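Local coordinates for unknown protein (Arabidopsis thaliana, PDB 2GM3), which binds adenosine monophosphate and belongs to the universal stress protein family, though its wider cellular role is not established, at residues A11-T16 with I25-A30; P21-S26 with L89-N94; F31-E36 with M159-N164. All blocks are in the same frame, centred on the assembly; numbering follows the deposited sequence.

Interaction 1: residues A11-T16 with I25-A30. With AMP (adenosine monophosphate), chain G.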
loop_
_atom_site.group_PDB
_atom_site.type_symbol
_atom_site.label_atom_id
_atom_site.label_comp_id
_atom_site.label_asym_id
_atom_site.label_seq_id
_atom_site.Cartn_x
_atom_site.Cartn_y
_atom_site.Cartn_z
ATOM N N ALA A 11 7.826 0.469 -7.943
ATOM C CA ALA A 11 9.240 0.263 -7.861
ATOM C C ALA A 11 9.514 -1.115 -8.456
ATOM O O ALA A 11 9.034 -2.129 -7.934
ATOM C CB ALA A 11 9.668 0.331 -6.405
ATOM N N VAL A 12 10.282 -1.161 -9.543
ATOM C CA VAL A 12 10.507 -2.412 -10.275
ATOM C C VAL A 12 11.984 -2.759 -10.319
ATOM O O VAL A 12 12.859 -1.880 -10.449
ATOM C CB VAL A 12 9.907 -2.379 -11.710
ATOM C CG1 VAL A 12 8.381 -2.079 -11.679
ATOM C CG2 VAL A 12 10.595 -1.379 -12.586
ATOM N N ASN A 13 12.268 -4.045 -10.167
ATOM C CA ASN A 13 13.635 -4.523 -10.230
ATOM C C ASN A 13 13.725 -5.851 -10.990
ATOM O O ASN A 13 12.696 -6.468 -11.325
ATOM C CB ASN A 13 14.200 -4.659 -8.829
ATOM C CG ASN A 13 13.473 -5.697 -8.017
ATOM O OD1 ASN A 13 12.226 -5.778 -8.015
ATOM N ND2 ASN A 13 14.239 -6.501 -7.310
ATOM N N ALA A 14 14.964 -6.260 -11.262
ATOM C CA ALA A 14 15.244 -7.436 -12.059
ATOM C C ALA A 14 15.236 -8.686 -11.189
ATOM O O ALA A 14 15.546 -8.612 -10.027
ATOM C CB ALA A 14 16.600 -7.270 -12.774
ATOM N N SER A 15 14.894 -9.829 -11.760
ATOM C CA SER A 15 14.960 -11.078 -11.029
ATOM C C SER A 15 16.396 -11.545 -10.940
ATOM O O SER A 15 17.184 -11.289 -11.851
ATOM C CB SER A 15 14.137 -12.149 -11.714
ATOM O OG SER A 15 14.611 -13.415 -11.318
ATOM N N THR A 16 16.735 -12.234 -9.851
ATOM C CA THR A 16 18.071 -12.837 -9.731
ATOM C C THR A 16 18.062 -14.345 -10.018
ATOM O O THR A 16 19.126 -14.943 -10.142
ATOM C CB THR A 16 18.766 -12.546 -8.374
ATOM O OG1 THR A 16 18.017 -13.145 -7.318
ATOM C CG2 THR A 16 18.866 -11.039 -8.119
ATOM N N ILE A 25 9.922 -11.557 -9.494
ATOM C CA ILE A 25 8.597 -12.099 -9.247
ATOM C C ILE A 25 7.751 -11.145 -8.400
ATOM O O ILE A 25 6.575 -10.937 -8.679
ATOM C CB ILE A 25 8.646 -13.469 -8.581
ATOM C CG1 ILE A 25 9.526 -14.442 -9.369
ATOM C CG2 ILE A 25 7.260 -14.047 -8.515
ATOM C CD1 ILE A 25 9.974 -15.609 -8.536
ATOM N N SER A 26 8.372 -10.505 -7.416
ATOM C CA SER A 26 7.601 -9.723 -6.487
ATOM C C SER A 26 7.072 -8.416 -7.101
ATOM O O SER A 26 5.908 -8.033 -6.905
ATOM C CB SER A 26 8.372 -9.503 -5.179
ATOM O OG SER A 26 9.463 -8.641 -5.374
ATOM N N CYS A 27 7.910 -7.729 -7.856
ATOM C CA CYS A 27 7.479 -6.453 -8.398
ATOM C C CYS A 27 6.552 -6.708 -9.566
ATOM O O CYS A 27 5.699 -5.898 -9.848
ATOM C CB CYS A 27 8.654 -5.561 -8.787
ATOM S SG CYS A 27 9.382 -5.937 -10.419
ATOM N N LYS A 28 6.682 -7.847 -10.209
ATOM C CA LYS A 28 5.815 -8.209 -11.287
ATOM C C LYS A 28 4.424 -8.479 -10.729
ATOM O O LYS A 28 3.406 -7.973 -11.250
ATOM C CB LYS A 28 6.346 -9.462 -11.990
ATOM C CG LYS A 28 5.776 -9.663 -13.392
ATOM C CD LYS A 28 6.301 -10.951 -14.074
ATOM C CE LYS A 28 5.324 -11.408 -15.143
ATOM N NZ LYS A 28 5.895 -12.491 -16.021
ATOM N N ARG A 29 4.380 -9.295 -9.679
ATOM C CA ARG A 29 3.149 -9.570 -8.987
ATOM C C ARG A 29 2.530 -8.267 -8.493
ATOM O O ARG A 29 1.330 -8.021 -8.685
ATOM C CB ARG A 29 3.380 -10.547 -7.822
ATOM C CG ARG A 29 2.166 -10.696 -6.935
ATOM C CD ARG A 29 0.976 -11.235 -7.761
ATOM N NE ARG A 29 1.410 -12.355 -8.571
ATOM C CZ ARG A 29 1.042 -12.566 -9.821
ATOM N NH1 ARG A 29 0.189 -11.737 -10.425
ATOM N NH2 ARG A 29 1.535 -13.610 -10.466
ATOM N N ALA A 30 3.375 -7.424 -7.896
ATOM C CA ALA A 30 2.939 -6.131 -7.394
ATOM C C ALA A 30 2.284 -5.261 -8.479
ATOM O O ALA A 30 1.227 -4.675 -8.260
ATOM C CB ALA A 30 4.104 -5.410 -6.798
HETATM P P AMP G . 11.932 -6.602 -0.506
HETATM O O1P AMP G . 13.303 -6.301 -0.741
HETATM O O2P AMP G . 11.557 -8.015 -0.754
HETATM O O3P AMP G . 11.336 -6.108 0.722
HETATM O "O5'" AMP G . 11.063 -5.831 -1.596
HETATM C "C5'" AMP G . 11.197 -6.156 -2.962
HETATM C "C4'" AMP G . 10.625 -4.985 -3.715
HETATM O "O4'" AMP G . 11.449 -3.780 -3.558
HETATM C "C3'" AMP G . 10.557 -5.223 -5.197
HETATM O "O3'" AMP G . 9.337 -5.969 -5.473
HETATM C "C2'" AMP G . 10.459 -3.796 -5.716
HETATM O "O2'" AMP G . 9.097 -3.374 -5.640
HETATM C "C1'" AMP G . 11.321 -3.005 -4.739
HETATM N N9 AMP G . 12.706 -2.981 -5.249
HETATM C C8 AMP G . 13.736 -3.791 -4.908
HETATM N N7 AMP G . 14.827 -3.435 -5.608
HETATM C C5 AMP G . 14.504 -2.376 -6.361
HETATM C C6 AMP G . 15.187 -1.558 -7.266
HETATM N N6 AMP G . 16.460 -1.732 -7.572
HETATM N N1 AMP G . 14.520 -0.573 -7.856
HETATM C C2 AMP G . 13.245 -0.334 -7.624
HETATM N N3 AMP G . 12.554 -1.074 -6.770
HETATM C C4 AMP G . 13.157 -2.093 -6.128
#
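Cys27 SG sits between its own backbone N and carbonyl carbon (chi1 82°), a rotation that turns the thiol from helix 25-39 against the backbone of Val12 and Asn13. There it receives the N-H of Asn13 in a fairly straight N-H...S hydrogen bond, Asn13 N to Cys27 SG 3.5 Å with an angle of 158° at the hydrogen. The same sulfur packs against Val12 CB at 3.8 Å. Asn13, with chi1 64°, lays its CB and amide over one face of the adenine, at the imidazole part, while its OD1 is hydrogen-bonded to Ser24 and lies 3.7 Å from Cys27 CB. The ribose of AMP spans the two segments. Its O2' donates to Ala11 O at 2.6 Å, and its O3' donates to Ser26 OG at 2.7 Å. Ala11 CB meets the rim of the purine almost in its plane, 3.2 Å from AMP N3, and Val12 O is hydrogen-bonded to His52. The loop after strand 6-11 and the first turn of helix 25-39 thus form one wall of the nucleotide pocket of this HUP-clan fold. The chemistry implies that each ribose hydroxyl is read by a separate segment, while the buried thiol of the helix accepts the backbone N-H of Asn13 in the loop.

Interaction 2: residues P21-S26 with L89-N94. With AMP (adenosine monophosphate), chain G.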
loop_
_atom_site.group_PDB
_atom_site.type_symbol
_atom_site.label_atom_id
_atom_site.label_comp_id
_atom_site.label_asym_id
_atom_site.label_seq_id
_atom_site.Cartn_x
_atom_site.Cartn_y
_atom_site.Cartn_z
ATOM N N PRO A 21 16.098 -10.505 -19.388
ATOM C CA PRO A 21 15.810 -9.376 -18.507
ATOM C C PRO A 21 14.479 -9.340 -17.719
ATOM O O PRO A 21 13.856 -8.267 -17.562
ATOM C CB PRO A 21 16.035 -8.159 -19.437
ATOM C CG PRO A 21 16.213 -8.778 -20.884
ATOM C CD PRO A 21 15.720 -10.198 -20.770
ATOM N N ASN A 22 14.107 -10.494 -17.170
ATOM C CA ASN A 22 12.875 -10.623 -16.412
ATOM C C ASN A 22 12.807 -9.742 -15.190
ATOM O O ASN A 22 13.817 -9.600 -14.478
ATOM C CB ASN A 22 12.703 -12.063 -16.030
ATOM C CG ASN A 22 12.623 -12.903 -17.221
ATOM O OD1 ASN A 22 11.908 -12.563 -18.147
ATOM N ND2 ASN A 22 13.403 -13.961 -17.265
ATOM N N PRO A 23 11.617 -9.150 -14.933
ATOM C CA PRO A 23 11.364 -8.462 -13.644
ATOM C C PRO A 23 11.386 -9.458 -12.499
ATOM O O PRO A 23 11.168 -10.644 -12.709
ATOM C CB PRO A 23 9.937 -7.959 -13.802
ATOM C CG PRO A 23 9.310 -8.950 -14.850
ATOM C CD PRO A 23 10.441 -9.129 -15.821
ATOM N N SER A 24 11.648 -8.987 -11.291
ATOM C CA SER A 24 11.540 -9.851 -10.111
ATOM C C SER A 24 10.097 -10.345 -9.996
ATOM O O SER A 24 9.160 -9.627 -10.370
ATOM C CB SER A 24 11.967 -9.087 -8.857
ATOM O OG SER A 24 11.000 -8.145 -8.433
ATOM N N ILE A 25 9.922 -11.557 -9.494
ATOM C CA ILE A 25 8.597 -12.099 -9.247
ATOM C C ILE A 25 7.751 -11.145 -8.400
ATOM O O ILE A 25 6.575 -10.937 -8.679
ATOM C CB ILE A 25 8.646 -13.469 -8.581
ATOM C CG1 ILE A 25 9.526 -14.442 -9.369
ATOM C CG2 ILE A 25 7.260 -14.047 -8.515
ATOM C CD1 ILE A 25 9.974 -15.609 -8.536
ATOM N N SER A 26 8.372 -10.505 -7.416
ATOM C CA SER A 26 7.601 -9.723 -6.487
ATOM C C SER A 26 7.072 -8.416 -7.101
ATOM O O SER A 26 5.908 -8.033 -6.905
ATOM C CB SER A 26 8.372 -9.503 -5.179
ATOM O OG SER A 26 9.463 -8.641 -5.374
ATOM N N LEU A 89 12.220 -1.608 -17.665
ATOM C CA LEU A 89 11.272 -0.531 -17.921
ATOM C C LEU A 89 10.396 -0.798 -19.127
ATOM O O LEU A 89 9.199 -0.573 -19.088
ATOM C CB LEU A 89 12.044 0.747 -18.195
ATOM C CG LEU A 89 12.136 1.688 -17.005
ATOM C CD1 LEU A 89 12.216 1.006 -15.663
ATOM C CD2 LEU A 89 13.291 2.629 -17.286
ATOM N N GLU A 90 11.013 -1.262 -20.207
ATOM C CA GLU A 90 10.306 -1.568 -21.424
ATOM C C GLU A 90 9.254 -2.678 -21.241
ATOM O O GLU A 90 8.168 -2.619 -21.845
ATOM C CB GLU A 90 11.302 -1.935 -22.524
ATOM C CG GLU A 90 10.667 -2.090 -23.872
ATOM C CD GLU A 90 11.658 -2.375 -24.979
ATOM O OE1 GLU A 90 12.842 -2.674 -24.712
ATOM O OE2 GLU A 90 11.243 -2.304 -26.148
ATOM N N PHE A 91 9.569 -3.679 -20.419
ATOM C CA PHE A 91 8.581 -4.711 -20.094
ATOM C C PHE A 91 7.310 -4.116 -19.481
ATOM O O PHE A 91 6.228 -4.417 -19.942
ATOM C CB PHE A 91 9.145 -5.843 -19.213
ATOM C CG PHE A 91 8.079 -6.782 -18.697
ATOM C CD1 PHE A 91 7.670 -7.882 -19.456
ATOM C CD2 PHE A 91 7.466 -6.556 -17.442
ATOM C CE1 PHE A 91 6.657 -8.755 -18.981
ATOM C CE2 PHE A 91 6.452 -7.416 -16.963
ATOM C CZ PHE A 91 6.059 -8.515 -17.727
ATOM N N PHE A 92 7.456 -3.221 -18.514
ATOM C CA PHE A 92 6.297 -2.648 -17.828
ATOM C C PHE A 92 5.572 -1.588 -18.625
ATOM O O PHE A 92 4.360 -1.456 -18.516
ATOM C CB PHE A 92 6.685 -2.107 -16.447
ATOM C CG PHE A 92 7.049 -3.180 -15.473
ATOM C CD1 PHE A 92 8.383 -3.515 -15.260
ATOM C CD2 PHE A 92 6.059 -3.866 -14.768
ATOM C CE1 PHE A 92 8.733 -4.512 -14.341
ATOM C CE2 PHE A 92 6.392 -4.872 -13.848
ATOM C CZ PHE A 92 7.728 -5.206 -13.637
ATOM N N VAL A 93 6.318 -0.858 -19.447
ATOM C CA VAL A 93 5.749 0.171 -20.286
ATOM C C VAL A 93 4.876 -0.504 -21.357
ATOM O O VAL A 93 3.792 -0.020 -21.691
ATOM C CB VAL A 93 6.874 1.089 -20.805
ATOM C CG1 VAL A 93 6.465 1.912 -22.093
ATOM C CG2 VAL A 93 7.351 1.985 -19.649
ATOM N N ASN A 94 5.318 -1.655 -21.840
ATOM C CA ASN A 94 4.515 -2.416 -22.785
ATOM C C ASN A 94 3.232 -2.903 -22.146
ATOM O O ASN A 94 2.178 -2.861 -22.776
ATOM C CB ASN A 94 5.315 -3.558 -23.379
ATOM C CG ASN A 94 6.163 -3.112 -24.549
ATOM O OD1 ASN A 94 5.644 -2.648 -25.552
ATOM N ND2 ASN A 94 7.467 -3.269 -24.438
HETATM P P AMP G . 11.932 -6.602 -0.506
HETATM O O1P AMP G . 13.303 -6.301 -0.741
HETATM O O2P AMP G . 11.557 -8.015 -0.754
HETATM O O3P AMP G . 11.336 -6.108 0.722
HETATM O "O5'" AMP G . 11.063 -5.831 -1.596
HETATM C "C5'" AMP G . 11.197 -6.156 -2.962
HETATM C "C4'" AMP G . 10.625 -4.985 -3.715
HETATM O "O4'" AMP G . 11.449 -3.780 -3.558
HETATM C "C3'" AMP G . 10.557 -5.223 -5.197
HETATM O "O3'" AMP G . 9.337 -5.969 -5.473
HETATM C "C2'" AMP G . 10.459 -3.796 -5.716
HETATM O "O2'" AMP G . 9.097 -3.374 -5.640
HETATM C "C1'" AMP G . 11.321 -3.005 -4.739
HETATM N N9 AMP G . 12.706 -2.981 -5.249
HETATM C C8 AMP G . 13.736 -3.791 -4.908
HETATM N N7 AMP G . 14.827 -3.435 -5.608
HETATM C C5 AMP G . 14.504 -2.376 -6.361
HETATM C C6 AMP G . 15.187 -1.558 -7.266
HETATM N N6 AMP G . 16.460 -1.732 -7.572
HETATM N N1 AMP G . 14.520 -0.573 -7.856
HETATM C C2 AMP G . 13.245 -0.334 -7.624
HETATM N N3 AMP G . 12.554 -1.074 -6.770
HETATM C C4 AMP G . 13.157 -2.093 -6.128
#
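Pro23 touches both Phe91 and Phe92 of helix 81-99, and the segment 21-26 leads up to this contact and away from it. Pro21 follows a cis peptide bond, and Asn22, next in line, pairs through its backbone with Ser15. Pro23 then points its ring at the helix. Its CG lies over one face of the Phe91 ring, 4.2 Å from the ring centroid and 27° off the normal, a CH-pi contact in which the two side chains cross at about a right angle. Its CB meets Phe92 obliquely, with Pro23 CB to Phe92 CZ at 3.5 Å. The neighbouring phenylalanines diverge at their first torsion: Phe91 CG is anti to the backbone N (chi1 171°), whereas Phe92 CG is anti to the carbonyl carbon (chi1 -69°). Even so, Phe91 CD2 stands 3.7 Å above the plane of the Phe92 ring, over its centre. Phe92 also makes an edge-to-face contact with Phe31 and packs on Val12 and Cys27 of the AMP site. Past the proline, Ser24 is the N-cap of helix 25-39; its OG is hydrogen-bonded to Cys27 N. Ser26, two residues past the cap in the first turn of the helix, has a further partner in Asp175 for the hydroxyl that meets AMP. Across the two segments the chemistry is wholly apolar: C-H groups of a proline ring against aromatic carbons, consistent with dispersion and burial holding it, while Ser24 and Ser26 make the hydrogen bonds nearby.

Interaction 3: residues F31-E36 with M159-N164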
loop_
_atom_site.group_PDB
_atom_site.type_symbol
_atom_site.label_atom_id
_atom_site.label_comp_id
_atom_site.label_asym_id
_atom_site.label_seq_id
_atom_site.Cartn_x
_atom_site.Cartn_y
_atom_site.Cartn_z
ATOM N N PHE A 31 2.945 -5.176 -9.628
ATOM C CA PHE A 31 2.440 -4.419 -10.766
ATOM C C PHE A 31 1.147 -5.029 -11.291
ATOM O O PHE A 31 0.164 -4.336 -11.439
ATOM C CB PHE A 31 3.466 -4.441 -11.881
ATOM C CG PHE A 31 3.025 -3.759 -13.140
ATOM C CD1 PHE A 31 3.228 -2.381 -13.304
ATOM C CD2 PHE A 31 2.511 -4.510 -14.210
ATOM C CE1 PHE A 31 2.852 -1.760 -14.480
ATOM C CE2 PHE A 31 2.158 -3.890 -15.401
ATOM C CZ PHE A 31 2.336 -2.515 -15.540
ATOM N N GLU A 32 1.144 -6.317 -11.567
ATOM C CA GLU A 32 -0.056 -6.943 -12.123
ATOM C C GLU A 32 -1.262 -6.865 -11.186
ATOM O O GLU A 32 -2.377 -6.663 -11.623
ATOM C CB GLU A 32 0.194 -8.399 -12.516
ATOM C CG GLU A 32 1.302 -8.470 -13.564
ATOM C CD GLU A 32 1.436 -9.808 -14.252
ATOM O OE1 GLU A 32 1.122 -10.861 -13.644
ATOM O OE2 GLU A 32 1.884 -9.776 -15.423
ATOM N N TRP A 33 -1.019 -7.024 -9.898
ATOM C CA TRP A 33 -2.054 -6.942 -8.922
ATOM C C TRP A 33 -2.652 -5.540 -8.917
ATOM O O TRP A 33 -3.879 -5.401 -8.876
ATOM C CB TRP A 33 -1.487 -7.259 -7.548
ATOM C CG TRP A 33 -2.498 -7.341 -6.480
ATOM C CD1 TRP A 33 -3.141 -8.471 -6.050
ATOM C CD2 TRP A 33 -2.990 -6.271 -5.680
ATOM N NE1 TRP A 33 -3.988 -8.168 -5.045
ATOM C CE2 TRP A 33 -3.923 -6.824 -4.785
ATOM C CE3 TRP A 33 -2.745 -4.893 -5.638
ATOM C CZ2 TRP A 33 -4.626 -6.052 -3.859
ATOM C CZ3 TRP A 33 -3.435 -4.124 -4.705
ATOM C CH2 TRP A 33 -4.355 -4.715 -3.819
ATOM N N THR A 34 -1.791 -4.523 -8.929
ATOM C CA THR A 34 -2.246 -3.154 -8.971
ATOM C C THR A 34 -3.120 -2.882 -10.176
ATOM O O THR A 34 -4.131 -2.234 -10.017
ATOM C CB THR A 34 -1.079 -2.130 -8.919
ATOM O OG1 THR A 34 -0.280 -2.387 -7.762
ATOM C CG2 THR A 34 -1.617 -0.714 -8.812
ATOM N N LEU A 35 -2.749 -3.390 -11.359
ATOM C CA LEU A 35 -3.567 -3.212 -12.558
ATOM C C LEU A 35 -4.886 -3.905 -12.417
ATOM O O LEU A 35 -5.917 -3.338 -12.746
ATOM C CB LEU A 35 -2.881 -3.737 -13.797
ATOM C CG LEU A 35 -1.628 -2.953 -14.130
ATOM C CD1 LEU A 35 -1.163 -3.546 -15.455
ATOM C CD2 LEU A 35 -1.966 -1.477 -14.258
ATOM N N GLU A 36 -4.854 -5.126 -11.906
ATOM C CA GLU A 36 -6.044 -5.928 -11.785
ATOM C C GLU A 36 -7.002 -5.377 -10.730
ATOM O O GLU A 36 -8.180 -5.210 -11.001
ATOM C CB GLU A 36 -5.687 -7.366 -11.442
ATOM C CG GLU A 36 -6.913 -8.282 -11.477
ATOM C CD GLU A 36 -6.641 -9.678 -10.947
ATOM O OE1 GLU A 36 -5.449 -10.092 -10.879
ATOM O OE2 GLU A 36 -7.634 -10.367 -10.613
HETATM N N MSE A 159 1.857 0.644 -0.655
HETATM C CA MSE A 159 1.130 -0.563 -0.843
HETATM C C MSE A 159 2.207 -1.614 -0.981
HETATM O O MSE A 159 3.030 -1.528 -1.901
HETATM C CB MSE A 159 0.368 -0.470 -2.166
HETATM C CG MSE A 159 -0.322 -1.763 -2.546
HETATM SE SE MSE A 159 -1.832 -2.076 -1.361
HETATM C CE MSE A 159 -3.030 -1.057 -2.279
ATOM N N THR A 160 2.225 -2.589 -0.074
ATOM C CA THR A 160 3.163 -3.697 -0.167
ATOM C C THR A 160 2.382 -4.937 -0.567
ATOM O O THR A 160 1.427 -5.322 0.117
ATOM C CB THR A 160 3.919 -4.008 1.163
ATOM O OG1 THR A 160 2.974 -4.182 2.201
ATOM C CG2 THR A 160 4.756 -2.880 1.574
ATOM N N ILE A 161 2.799 -5.546 -1.685
ATOM C CA ILE A 161 2.173 -6.736 -2.228
ATOM C C ILE A 161 3.175 -7.852 -2.228
ATOM O O ILE A 161 4.254 -7.692 -2.766
ATOM C CB ILE A 161 1.666 -6.479 -3.686
ATOM C CG1 ILE A 161 0.677 -5.300 -3.692
ATOM C CG2 ILE A 161 1.020 -7.755 -4.301
ATOM C CD1 ILE A 161 0.784 -4.418 -4.832
ATOM N N LYS A 162 2.808 -8.968 -1.601
ATOM C CA LYS A 162 3.620 -10.164 -1.507
ATOM C C LYS A 162 3.226 -11.095 -2.614
ATOM O O LYS A 162 2.166 -10.942 -3.189
ATOM C CB LYS A 162 3.415 -10.890 -0.187
ATOM C CG LYS A 162 4.042 -10.172 0.999
ATOM C CD LYS A 162 3.458 -10.714 2.318
ATOM C CE LYS A 162 3.784 -9.807 3.508
ATOM N NZ LYS A 162 2.591 -9.738 4.481
ATOM N N ARG A 163 4.077 -12.068 -2.915
ATOM C CA ARG A 163 3.878 -12.973 -4.029
ATOM C C ARG A 163 2.856 -14.014 -3.661
ATOM O O ARG A 163 2.625 -14.267 -2.483
ATOM C CB ARG A 163 5.206 -13.649 -4.393
ATOM C CG ARG A 163 6.236 -12.642 -4.967
ATOM C CD ARG A 163 7.639 -13.171 -4.970
ATOM N NE ARG A 163 8.024 -13.560 -3.635
ATOM C CZ ARG A 163 9.260 -13.853 -3.295
ATOM N NH1 ARG A 163 10.226 -13.790 -4.217
ATOM N NH2 ARG A 163 9.522 -14.219 -2.048
ATOM N N ASN A 164 2.231 -14.621 -4.664
ATOM C CA ASN A 164 1.372 -15.772 -4.434
ATOM C C ASN A 164 2.220 -16.917 -3.923
ATOM O O ASN A 164 3.395 -17.022 -4.244
ATOM C CB ASN A 164 0.647 -16.188 -5.731
ATOM C CG ASN A 164 -0.247 -15.067 -6.303
ATOM O OD1 ASN A 164 -0.726 -14.195 -5.564
ATOM N ND2 ASN A 164 -0.468 -15.089 -7.616
#
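Trp33 and Ile161 bury the most surface here, joining helix 25-39 to strand 158-162 in the parallel, helix-covered alpha/beta sheet of the universal stress protein fold. The helix and strand segments approach to 9.4 Å between axes, and their N-to-C directions differ by 115°. Trp33 points toward the strand, its CG anti to the backbone N (chi1 -174°), which lays the indole along the side chains that rise from the sheet. Ile161 covers one face of that indole: its CG1 stands 3.9 Å above the ring plane, offset toward the rim, and its CG2 lies over the same ring system, near Trp33 CB and CG. The CD1 end reaches farther along, to Trp33 CE3 at 3.7 Å, and also meets the hydroxyl of Thr34, which is itself hydrogen-bonded to Ala30 O one turn earlier in the helix. Met159, present as selenomethionine, is two residues before Ile161 and faces the helix as well. Its chain is bent at chi2 (71°) and chi3, turning the terminal methyl back toward the indole. The selenium lies 5.2 Å from the centroid of the six-membered ring in an oblique Met-aromatic contact. Ile161 also packs on Val129 of the neighbouring strand 127-132. On the other edge, Met159 and Thr160 pair in antiparallel fashion with a strand of the second subunit, so the sheet continues across the interface with that subunit, and its Pro157 packs on both Trp33 and Ile161. The indole rim is met by the selenomethionine methyl, Met159 CE to Trp33 CZ3, at 3.9 Å.

All three contacts are buried and all use helix 25-39 or the turn that begins it. Interaction 1 holds its N-terminal end to the loop after strand 6-11 and is the polar one, with AMP bridging the segments. Interaction 2 fixes the lead-in to the same helix against helix 81-99 by proline-aromatic packing; Asn13 OD1 to Ser24 OG, 2.7 Å, ties it to interaction 1. Interaction 3 lies farther along the helix, nearer the subunit interface, and sets it on an outermost strand of the chain's sheet. Phe31 and Phe92 connect interactions 2 and 3. Chemistry therefore shifts from hydrogen bonds at the nucleotide to apolar contacts away from it.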